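PDB 5I0D: Lmo2446 protein from Listeria monocytogenes serovar 1/2a, which belongs to glycosyl hydrolase family 31, combining a mutarotase-like N-terminal domain, a TIM barrel and a family 6 carbohydrate binding module in one chain. Local coordinates for residues Glu268-Asn273 against Met558-Pro563; Asp375-Val380 against Thr437-Met442; Val454-Pro459 against Gly533-Gly538. All coordinates share one frame; numbering follows the deposited sequence.

Contact 1 (Glu268-Asn273 against Met558-Pro563). With GLC (alpha-D-glucopyranose), chain F.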
loop_
_atom_site.group_PDB
_atom_site.type_symbol
_atom_site.label_atom_id
_atom_site.label_comp_id
_atom_site.label_asym_id
_atom_site.label_seq_id
_atom_site.Cartn_x
_atom_site.Cartn_y
_atom_site.Cartn_z
ATOM N N GLU A 268 14.948 4.041 -8.129
ATOM C CA GLU A 268 15.463 2.793 -8.694
ATOM C C GLU A 268 14.410 1.698 -8.622
ATOM O O GLU A 268 13.889 1.408 -7.550
ATOM C CB GLU A 268 16.692 2.309 -7.925
ATOM C CG GLU A 268 17.801 3.331 -7.731
ATOM C CD GLU A 268 18.440 3.814 -9.025
ATOM O OE1 GLU A 268 18.344 3.150 -10.086
ATOM O OE2 GLU A 268 19.052 4.885 -8.969
ATOM N N THR A 269 14.108 1.073 -9.749
ATOM C CA THR A 269 13.208 -0.062 -9.747
ATOM C C THR A 269 14.088 -1.289 -9.513
ATOM O O THR A 269 14.595 -1.892 -10.453
ATOM C CB THR A 269 12.409 -0.183 -11.069
ATOM O OG1 THR A 269 11.838 1.081 -11.431
ATOM C CG2 THR A 269 11.301 -1.215 -10.901
ATOM N N TYR A 270 14.332 -1.614 -8.260
ATOM C CA TYR A 270 15.306 -2.625 -7.906
ATOM C C TYR A 270 14.932 -3.215 -6.571
ATOM O O TYR A 270 14.955 -2.517 -5.560
ATOM C CB TYR A 270 16.688 -1.962 -7.815
ATOM C CG TYR A 270 17.843 -2.889 -7.640
ATOM C CD1 TYR A 270 18.294 -3.680 -8.705
ATOM C CD2 TYR A 270 18.525 -2.971 -6.418
ATOM C CE1 TYR A 270 19.399 -4.530 -8.562
ATOM C CE2 TYR A 270 19.617 -3.825 -6.258
ATOM C CZ TYR A 270 20.051 -4.596 -7.323
ATOM O OH TYR A 270 21.156 -5.387 -7.131
ATOM N N VAL A 271 14.551 -4.481 -6.540
ATOM C CA VAL A 271 14.234 -5.096 -5.250
ATOM C C VAL A 271 15.503 -5.309 -4.433
ATOM O O VAL A 271 16.570 -5.660 -4.964
ATOM C CB VAL A 271 13.446 -6.420 -5.363
ATOM C CG1 VAL A 271 12.175 -6.205 -6.151
ATOM C CG2 VAL A 271 14.271 -7.528 -5.968
ATOM N N TYR A 272 15.396 -5.058 -3.144
ATOM C CA TYR A 272 16.537 -5.191 -2.287
ATOM C C TYR A 272 16.086 -5.424 -0.853
ATOM O O TYR A 272 15.063 -4.896 -0.425
ATOM C CB TYR A 272 17.398 -3.936 -2.426
ATOM C CG TYR A 272 18.783 -4.113 -1.904
ATOM C CD1 TYR A 272 19.821 -4.637 -2.684
ATOM C CD2 TYR A 272 19.064 -3.732 -0.607
ATOM C CE1 TYR A 272 21.111 -4.783 -2.139
ATOM C CE2 TYR A 272 20.303 -3.874 -0.077
ATOM C CZ TYR A 272 21.316 -4.383 -0.822
ATOM O OH TYR A 272 22.502 -4.440 -0.133
ATOM N N ASN A 273 16.817 -6.276 -0.151
ATOM C CA ASN A 273 16.602 -6.523 1.269
ATOM C C ASN A 273 17.463 -5.560 2.071
ATOM O O ASN A 273 18.641 -5.824 2.272
ATOM C CB ASN A 273 16.970 -7.974 1.625
ATOM C CG ASN A 273 16.957 -8.228 3.126
ATOM O OD1 ASN A 273 16.383 -7.461 3.875
ATOM N ND2 ASN A 273 17.604 -9.307 3.562
HETATM N N MSE A 558 15.745 -11.144 -14.256
HETATM C CA MSE A 558 15.004 -11.963 -13.308
HETATM C C MSE A 558 15.063 -11.493 -11.890
HETATM O O MSE A 558 14.248 -11.943 -11.077
HETATM C CB MSE A 558 15.477 -13.424 -13.398
HETATM C CG MSE A 558 14.855 -14.071 -14.622
HETATM SE SE MSE A 558 12.913 -14.350 -14.393
HETATM C CE MSE A 558 12.932 -15.216 -12.634
ATOM N N ARG A 559 15.969 -10.571 -11.553
ATOM C CA ARG A 559 16.096 -10.167 -10.153
ATOM C C ARG A 559 14.800 -9.633 -9.590
ATOM O O ARG A 559 14.378 -10.073 -8.503
ATOM C CB ARG A 559 17.193 -9.149 -9.922
ATOM C CG ARG A 559 17.304 -8.816 -8.439
ATOM C CD ARG A 559 18.456 -7.912 -8.117
ATOM N NE ARG A 559 18.352 -7.442 -6.717
ATOM C CZ ARG A 559 18.838 -8.056 -5.638
ATOM N NH1 ARG A 559 19.540 -9.185 -5.739
ATOM N NH2 ARG A 559 18.668 -7.506 -4.438
ATOM N N ASN A 560 14.168 -8.689 -10.294
ATOM C CA ASN A 560 12.924 -8.115 -9.792
ATOM C C ASN A 560 11.737 -9.080 -9.894
ATOM O O ASN A 560 10.839 -9.024 -9.081
ATOM C CB ASN A 560 12.585 -6.811 -10.495
ATOM C CG ASN A 560 13.558 -5.687 -10.167
ATOM O OD1 ASN A 560 14.410 -5.785 -9.259
ATOM N ND2 ASN A 560 13.472 -4.623 -10.946
ATOM N N ARG A 561 11.754 -9.960 -10.891
ATOM C CA ARG A 561 10.636 -10.899 -11.136
ATOM C C ARG A 561 10.649 -12.101 -10.175
ATOM O O ARG A 561 9.581 -12.591 -9.766
ATOM C CB ARG A 561 10.702 -11.397 -12.584
ATOM C CG ARG A 561 9.682 -12.462 -13.004
ATOM C CD ARG A 561 8.214 -12.109 -12.778
ATOM N NE ARG A 561 7.876 -10.792 -13.274
ATOM C CZ ARG A 561 6.832 -10.057 -12.879
ATOM N NH1 ARG A 561 5.939 -10.501 -11.975
ATOM N NH2 ARG A 561 6.646 -8.852 -13.417
ATOM N N TYR A 562 11.843 -12.592 -9.849
ATOM C CA TYR A 562 11.991 -13.822 -9.019
ATOM C C TYR A 562 11.083 -13.836 -7.763
ATOM O O TYR A 562 10.374 -14.833 -7.524
ATOM C CB TYR A 562 13.447 -14.055 -8.621
ATOM C CG TYR A 562 13.648 -15.347 -7.851
ATOM C CD1 TYR A 562 13.786 -16.571 -8.523
ATOM C CD2 TYR A 562 13.667 -15.355 -6.458
ATOM C CE1 TYR A 562 13.934 -17.761 -7.806
ATOM C CE2 TYR A 562 13.817 -16.531 -5.732
ATOM C CZ TYR A 562 13.949 -17.735 -6.405
ATOM O OH TYR A 562 14.092 -18.904 -5.685
ATOM N N PRO A 563 11.124 -12.776 -6.928
ATOM C CA PRO A 563 10.253 -12.843 -5.719
ATOM C C PRO A 563 8.782 -13.061 -6.039
ATOM O O PRO A 563 8.099 -13.821 -5.315
ATOM C CB PRO A 563 10.515 -11.508 -4.999
ATOM C CG PRO A 563 11.179 -10.643 -6.009
ATOM C CD PRO A 563 11.941 -11.549 -6.921
HETATM C C1 GLC F . 17.527 -11.067 10.088
HETATM C C2 GLC F . 16.043 -10.688 10.044
HETATM C C3 GLC F . 15.395 -11.117 8.717
HETATM C C4 GLC F . 16.197 -10.463 7.572
HETATM C C5 GLC F . 17.686 -10.828 7.706
HETATM C C6 GLC F . 18.587 -10.156 6.670
HETATM O O2 GLC F . 15.387 -11.251 11.190
HETATM O O3 GLC F . 13.996 -10.732 8.771
HETATM O O4 GLC F . 15.742 -10.829 6.258
HETATM O O5 GLC F . 18.177 -10.428 8.988
HETATM O O6 GLC F . 18.334 -8.743 6.659
HETATM O O HOH W 1 18.840 -7.998 -1.588
#
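R559 stacks its guanidinium on the Y270 ring, centres 4.7 Å apart and planes 21° from parallel. The overlap is offset: R559 NE stands over the ring face, 3.4 Å from Y270 CZ, and the phenol oxygen in turn sits over one guanidinium face, toward its rim. At the guanidinium edge lie the carbonyl oxygen of V271 and water 1, while the Y272 ring comes in obliquely with CD1 beside NH2.

That edge carries the main grip. R559 engages V271 O side-on, with NH2 at 2.8 Å and NE at 3.1 Å, both from the same face of the carbonyl plane; two N-H groups sharing one oxygen explain why neither bond is straight. The arm reaches this far because CG is anti to the backbone N (chi1 -178°) and the chain stays extended to NE. Next to it, the N560 amide spans Y270 and bonds its two neighbours: ND2 donates to T269 O (3.0 Å), and V271 N donates to OD1 (3.0 Å) along an almost linear path of 170°. Apolar filling comes from V271 CG2, 4.4 Å from P563 CG.

These bonds join strand 266-269 and the residues following it, in the mutarotase-like part, to helix 555-577 of the TIM barrel. Water 1 continues the link from R559 NH2 to N273 N, and N273 ND2 makes a weak bond to O6 of alpha-D-glucopyranose. The remaining R559 nitrogen, NH1, donates to V542 O, and W543 adds a cation-pi contact.

Because R559 and N560 bond T269 O, V271 N and V271 O, the helix probably helps hold the path of the 269-271 backbone. The buried positive charge is met by carbonyl oxygens and aromatic groups, which probably help disperse it.

Contact 2 (Asp375-Val380 against Thr437-Met442); sequences DRESDV and TDPKGM. With MG (magnesium ion), chain P.
E377 reaches across to the backbone of T437 and D438 with both carboxylate oxygens. Its CG lies beside the backbone N (chi1 -73°) and the chain is extended beyond it (chi2 169°), an extension that carries the carboxylate across to the 437-438 backbone. OE1 takes two bonds: T437 OG1 at 2.9 Å on the syn lone pair and T437 N at 3.0 Å from above the carboxylate plane. T437 can supply both because OG1 is tucked between its backbone N and carbonyl carbon (chi1 60°). OE2 accepts from D438 N, 2.8 Å away, again on the syn side.

The contact thus pairs the starts of two TIM-barrel helices, 377-389 and 439-448. D438 is the N-cap of the latter, its OD1 accepting from G441 N at 2.9 Å. One turn deeper, M442, present as selenomethionine and bent at chi2 and chi3, brings its selenium to 4.0 Å from V380 CG1; both residues also pack on L399 of strand 396-399.

Away from this interface, D375 OD1 and D379 OD2 each bind magnesium at 2.2 Å, with E373 and three waters completing the site. R376 bends at chi3 and grips D375 side-on, NE to OD1 and NH2 to OD2.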
loop_
_atom_site.group_PDB
_atom_site.type_symbol
_atom_site.label_atom_id
_atom_site.label_comp_id
_atom_site.label_asym_id
_atom_site.label_seq_id
_atom_site.Cartn_x
_atom_site.Cartn_y
_atom_site.Cartn_z
ATOM N N ASP A 375 8.346 -20.768 19.547
ATOM C CA ASP A 375 9.118 -21.845 18.964
ATOM C C ASP A 375 8.830 -23.233 19.518
ATOM O O ASP A 375 9.624 -24.139 19.330
ATOM C CB ASP A 375 10.598 -21.512 19.088
ATOM C CG ASP A 375 11.123 -21.620 20.507
ATOM O OD1 ASP A 375 10.398 -21.293 21.489
ATOM O OD2 ASP A 375 12.285 -22.039 20.644
ATOM N N ARG A 376 7.697 -23.387 20.195
ATOM C CA ARG A 376 7.282 -24.677 20.736
ATOM C C ARG A 376 5.789 -24.639 21.051
ATOM O O ARG A 376 5.167 -23.569 21.134
ATOM C CB ARG A 376 8.106 -25.026 21.987
ATOM C CG ARG A 376 7.942 -24.021 23.114
ATOM C CD ARG A 376 9.099 -24.111 24.090
ATOM N NE ARG A 376 10.326 -23.534 23.523
ATOM C CZ ARG A 376 11.568 -23.791 23.935
ATOM N NH1 ARG A 376 11.803 -24.630 24.932
ATOM N NH2 ARG A 376 12.597 -23.194 23.339
ATOM N N GLU A 377 5.213 -25.810 21.249
ATOM C CA GLU A 377 3.775 -25.894 21.512
ATOM C C GLU A 377 3.351 -25.108 22.740
ATOM O O GLU A 377 2.274 -24.489 22.745
ATOM C CB GLU A 377 3.358 -27.359 21.649
ATOM C CG GLU A 377 3.366 -28.025 20.290
ATOM C CD GLU A 377 3.232 -29.540 20.325
ATOM O OE1 GLU A 377 3.658 -30.156 21.348
ATOM O OE2 GLU A 377 2.730 -30.105 19.305
ATOM N N SER A 378 4.168 -25.116 23.789
ATOM C CA SER A 378 3.780 -24.369 24.997
ATOM C C SER A 378 3.716 -22.861 24.737
ATOM O O SER A 378 2.905 -22.164 25.363
ATOM C CB SER A 378 4.693 -24.711 26.178
ATOM O OG SER A 378 6.021 -24.319 25.905
ATOM N N ASP A 379 4.557 -22.349 23.818
ATOM C CA ASP A 379 4.488 -20.929 23.437
ATOM C C ASP A 379 3.167 -20.639 22.713
ATOM O O ASP A 379 2.534 -19.608 22.948
ATOM C CB ASP A 379 5.651 -20.506 22.527
ATOM C CG ASP A 379 6.994 -20.377 23.249
ATOM O OD1 ASP A 379 7.028 -20.424 24.506
ATOM O OD2 ASP A 379 8.042 -20.210 22.554
ATOM N N VAL A 380 2.764 -21.535 21.813
ATOM C CA VAL A 380 1.517 -21.350 21.083
ATOM C C VAL A 380 0.355 -21.382 22.045
ATOM O O VAL A 380 -0.471 -20.489 22.018
ATOM C CB VAL A 380 1.326 -22.391 19.956
ATOM C CG1 VAL A 380 -0.033 -22.229 19.297
ATOM C CG2 VAL A 380 2.451 -22.250 18.946
ATOM N N THR A 437 5.248 -32.095 19.739
ATOM C CA THR A 437 4.826 -33.496 19.835
ATOM C C THR A 437 3.571 -33.831 19.029
ATOM O O THR A 437 3.299 -35.014 18.793
ATOM C CB THR A 437 4.604 -33.894 21.299
ATOM O OG1 THR A 437 3.595 -33.054 21.850
ATOM C CG2 THR A 437 5.900 -33.722 22.080
ATOM N N ASP A 438 2.796 -32.820 18.633
ATOM C CA ASP A 438 1.541 -33.035 17.904
ATOM C C ASP A 438 1.159 -31.777 17.097
ATOM O O ASP A 438 0.276 -31.006 17.512
ATOM C CB ASP A 438 0.427 -33.408 18.887
ATOM C CG ASP A 438 -0.912 -33.674 18.197
ATOM O OD1 ASP A 438 -0.988 -33.691 16.951
ATOM O OD2 ASP A 438 -1.898 -33.876 18.911
ATOM N N PRO A 439 1.820 -31.569 15.944
ATOM C CA PRO A 439 1.531 -30.362 15.166
ATOM C C PRO A 439 0.076 -30.254 14.721
ATOM O O PRO A 439 -0.466 -29.157 14.732
ATOM C CB PRO A 439 2.476 -30.483 13.959
ATOM C CG PRO A 439 3.623 -31.297 14.469
ATOM C CD PRO A 439 3.046 -32.245 15.470
ATOM N N LYS A 440 -0.545 -31.374 14.344
ATOM C CA LYS A 440 -1.955 -31.355 13.949
ATOM C C LYS A 440 -2.863 -30.880 15.102
ATOM O O LYS A 440 -3.759 -30.057 14.909
ATOM C CB LYS A 440 -2.386 -32.732 13.429
ATOM C CG LYS A 440 -3.839 -32.834 12.969
ATOM C CD LYS A 440 -4.138 -34.071 12.104
ATOM C CE LYS A 440 -3.466 -35.354 12.575
ATOM N NZ LYS A 440 -3.518 -36.465 11.561
ATOM N N GLY A 441 -2.610 -31.401 16.294
ATOM C CA GLY A 441 -3.298 -30.954 17.503
ATOM C C GLY A 441 -3.087 -29.475 17.802
ATOM O O GLY A 441 -4.031 -28.762 18.166
HETATM N N MSE A 442 -1.859 -28.998 17.633
HETATM C CA MSE A 442 -1.548 -27.580 17.849
HETATM C C MSE A 442 -2.361 -26.713 16.907
HETATM O O MSE A 442 -2.975 -25.712 17.328
HETATM C CB MSE A 442 -0.040 -27.419 17.685
HETATM C CG MSE A 442 0.477 -25.988 17.921
HETATM SE SE MSE A 442 0.276 -24.834 16.340
HETATM C CE MSE A 442 1.540 -25.838 15.208
HETATM MG MG MG P . 10.125 -19.502 22.711
HETATM O O HOH W 2 10.277 -20.591 24.426
HETATM O O HOH W 3 12.179 -19.014 22.223
HETATM O O HOH W 4 9.240 -17.962 23.865
#

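Contact 3 (Val454-Pro459 against Gly533-Gly538). With GLC (alpha-D-glucopyranose), chain B; GLC (alpha-D-glucopyranose), chain C.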
loop_
_atom_site.group_PDB
_atom_site.type_symbol
_atom_site.label_atom_id
_atom_site.label_comp_id
_atom_site.label_asym_id
_atom_site.label_seq_id
_atom_site.Cartn_x
_atom_site.Cartn_y
_atom_site.Cartn_z
ATOM N N VAL A 454 -0.330 -19.626 9.594
ATOM C CA VAL A 454 0.585 -19.694 8.466
ATOM C C VAL A 454 1.995 -19.973 8.971
ATOM O O VAL A 454 2.340 -19.589 10.102
ATOM C CB VAL A 454 0.580 -18.426 7.573
ATOM C CG1 VAL A 454 -0.834 -18.084 7.077
ATOM C CG2 VAL A 454 1.215 -17.239 8.246
ATOM N N LEU A 455 2.773 -20.650 8.124
ATOM C CA LEU A 455 4.165 -21.030 8.427
ATOM C C LEU A 455 5.186 -20.293 7.553
ATOM O O LEU A 455 5.036 -20.202 6.336
ATOM C CB LEU A 455 4.351 -22.539 8.234
ATOM C CG LEU A 455 3.462 -23.456 9.066
ATOM C CD1 LEU A 455 3.880 -24.907 8.835
ATOM C CD2 LEU A 455 3.519 -23.139 10.561
ATOM N N TRP A 456 6.251 -19.805 8.184
ATOM C CA TRP A 456 7.343 -19.121 7.499
ATOM C C TRP A 456 8.115 -20.048 6.545
ATOM O O TRP A 456 8.338 -21.242 6.833
ATOM C CB TRP A 456 8.264 -18.563 8.562
ATOM C CG TRP A 456 9.372 -17.656 8.157
ATOM C CD1 TRP A 456 9.319 -16.288 8.053
ATOM C CD2 TRP A 456 10.723 -18.024 7.910
ATOM N NE1 TRP A 456 10.559 -15.788 7.711
ATOM C CE2 TRP A 456 11.439 -16.832 7.615
ATOM C CE3 TRP A 456 11.405 -19.246 7.882
ATOM C CZ2 TRP A 456 12.815 -16.822 7.335
ATOM C CZ3 TRP A 456 12.781 -19.232 7.569
ATOM C CH2 TRP A 456 13.460 -18.028 7.307
ATOM N N GLN A 457 8.486 -19.473 5.410
ATOM C CA GLN A 457 9.205 -20.135 4.327
ATOM C C GLN A 457 10.204 -19.175 3.683
ATOM O O GLN A 457 10.046 -17.950 3.767
ATOM C CB GLN A 457 8.233 -20.573 3.222
ATOM C CG GLN A 457 7.285 -21.673 3.605
ATOM C CD GLN A 457 7.976 -23.018 3.709
ATOM O OE1 GLN A 457 8.099 -23.739 2.721
ATOM N NE2 GLN A 457 8.450 -23.363 4.915
ATOM N N VAL A 458 11.197 -19.762 3.016
ATOM C CA VAL A 458 12.127 -19.048 2.124
ATOM C C VAL A 458 12.181 -19.791 0.779
ATOM O O VAL A 458 11.816 -20.965 0.704
ATOM C CB VAL A 458 13.529 -18.909 2.744
ATOM C CG1 VAL A 458 13.513 -17.848 3.822
ATOM C CG2 VAL A 458 14.021 -20.233 3.305
ATOM N N PRO A 459 12.678 -19.123 -0.285
ATOM C CA PRO A 459 12.749 -19.723 -1.601
ATOM C C PRO A 459 14.076 -20.444 -1.894
ATOM O O PRO A 459 14.336 -20.805 -3.043
ATOM C CB PRO A 459 12.619 -18.511 -2.516
ATOM C CG PRO A 459 13.365 -17.463 -1.784
ATOM C CD PRO A 459 13.025 -17.689 -0.339
ATOM N N GLY A 533 -1.737 -21.400 5.145
ATOM C CA GLY A 533 -0.921 -20.651 4.187
ATOM C C GLY A 533 0.500 -20.483 4.647
ATOM O O GLY A 533 0.951 -21.146 5.607
ATOM N N PHE A 534 1.211 -19.575 3.990
ATOM C CA PHE A 534 2.643 -19.428 4.213
ATOM C C PHE A 534 3.060 -17.968 4.333
ATOM O O PHE A 534 2.550 -17.127 3.614
ATOM C CB PHE A 534 3.443 -20.096 3.079
ATOM C CG PHE A 534 3.227 -21.575 2.962
ATOM C CD1 PHE A 534 3.857 -22.451 3.825
ATOM C CD2 PHE A 534 2.399 -22.090 1.975
ATOM C CE1 PHE A 534 3.685 -23.807 3.693
ATOM C CE2 PHE A 534 2.213 -23.454 1.835
ATOM C CZ PHE A 534 2.850 -24.317 2.698
ATOM N N LYS A 535 3.984 -17.687 5.243
ATOM C CA LYS A 535 4.659 -16.408 5.268
ATOM C C LYS A 535 5.911 -16.601 4.398
ATOM O O LYS A 535 6.949 -17.104 4.853
ATOM C CB LYS A 535 4.996 -15.956 6.686
ATOM C CG LYS A 535 5.732 -14.633 6.699
ATOM C CD LYS A 535 5.914 -14.102 8.101
ATOM C CE LYS A 535 6.609 -12.759 8.081
ATOM N NZ LYS A 535 6.823 -12.198 9.445
ATOM N N THR A 536 5.748 -16.283 3.114
ATOM C CA THR A 536 6.801 -16.459 2.127
ATOM C C THR A 536 7.743 -15.261 2.178
ATOM O O THR A 536 7.545 -14.267 1.490
ATOM C CB THR A 536 6.239 -16.693 0.720
ATOM O OG1 THR A 536 5.004 -15.978 0.551
ATOM C CG2 THR A 536 5.960 -18.172 0.509
ATOM N N ASP A 537 8.773 -15.405 2.985
ATOM C CA ASP A 537 9.754 -14.347 3.226
ATOM C C ASP A 537 10.883 -14.385 2.180
ATOM O O ASP A 537 11.032 -15.341 1.438
ATOM C CB ASP A 537 10.324 -14.566 4.619
ATOM C CG ASP A 537 11.022 -13.339 5.213
ATOM O OD1 ASP A 537 11.214 -12.283 4.602
ATOM O OD2 ASP A 537 11.418 -13.477 6.370
ATOM N N GLY A 538 11.682 -13.331 2.131
ATOM C CA GLY A 538 12.854 -13.305 1.263
ATOM C C GLY A 538 12.484 -13.137 -0.203
ATOM O O GLY A 538 11.410 -12.630 -0.541
HETATM C C1 GLC B . 13.088 -11.679 8.155
HETATM C C2 GLC B . 11.656 -11.119 8.196
HETATM C C3 GLC B . 11.134 -11.051 9.628
HETATM C C4 GLC B . 11.230 -12.426 10.284
HETATM C C5 GLC B . 12.615 -13.026 10.115
HETATM C C6 GLC B . 12.642 -14.476 10.557
HETATM O O2 GLC B . 11.589 -9.861 7.508
HETATM O O3 GLC B . 9.754 -10.648 9.666
HETATM O O4 GLC B . 10.922 -12.324 11.682
HETATM O O5 GLC B . 13.085 -12.979 8.762
HETATM O O6 GLC B . 14.044 -14.795 10.650
HETATM C C1 GLC C . 14.328 -15.417 11.916
HETATM C C2 GLC C . 15.828 -15.629 12.031
HETATM C C3 GLC C . 16.300 -16.634 10.985
HETATM C C4 GLC C . 15.516 -17.937 11.178
HETATM C C5 GLC C . 14.007 -17.669 11.109
HETATM C C6 GLC C . 13.176 -18.911 11.411
HETATM O O2 GLC C . 16.464 -14.354 11.905
HETATM O O3 GLC C . 17.705 -16.859 11.197
HETATM O O4 GLC C . 15.905 -18.918 10.211
HETATM O O5 GLC C . 13.659 -16.660 12.065
HETATM O O6 GLC C . 13.374 -19.305 12.771
#
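The indole NE1 of W456 donates to D537 OD2 at 2.8 Å, using the anti lone pair of that oxygen, with the ring and carboxylate planes 80° apart. The same OD2 stands 3.0 Å from O5 of one alpha-D-glucopyranose (chain B), and OD1 accepts from G538 N.

Underneath runs a parallel ladder. L455 N bonds G533 O, K535 N bonds L455 O, Q457 N bonds K535 O and D537 N bonds Q457 O, all between 2.9 and 3.1 Å, and the strand axes approach to 4.1 Å at 34°. This is the pairing of neighbouring strands in the TIM barrel, with D537 just past the C-terminal end of its strand, where barrels of this fold carry their pockets.

W456 and K535 point to one face of the sheet. The fully extended K535 runs along the indole edge, CD 4.0 Å from W456 CD1, to a salt bridge with E400 and a weak bond from NZ to O3 of the chain B sugar. On the other face, Q457 CG sits 3.5 Å from F534 CD1, and the Q457 amide oxygen accepts from Y570 OH and R522 NE.

One indole face carries C5 of a second alpha-D-glucopyranose (chain C), 3.9 Å from W456 CH2. The N-H bond to D537 probably fixes the ring's tilt, tying the group under the chain C sugar to the carboxylate beside the chain B sugar.

In the fold
After the N-terminal E-set-like region, the chain enters the mutarotase-like part, where 268-273 opens contact 1; that loop does not close until 285 residues later, on helix 555-577. Contacts 2 and 3 both fall within this span, and neither crosses the other. Contact 2 closes first, bringing helices 377-389 and 439-448 together at the barrel's periphery. Helix 439-448 then leads into strand 452-457, which opens contact 3, a strand pairing completed at 533-536. The next helix, 555-577, returns the chain to contact 1. Contacts 1 and 3 touch by packing, Y562 OH to P459 O at 3.3 Å, whereas the centres of contacts 1 and 2 are 36 Å apart.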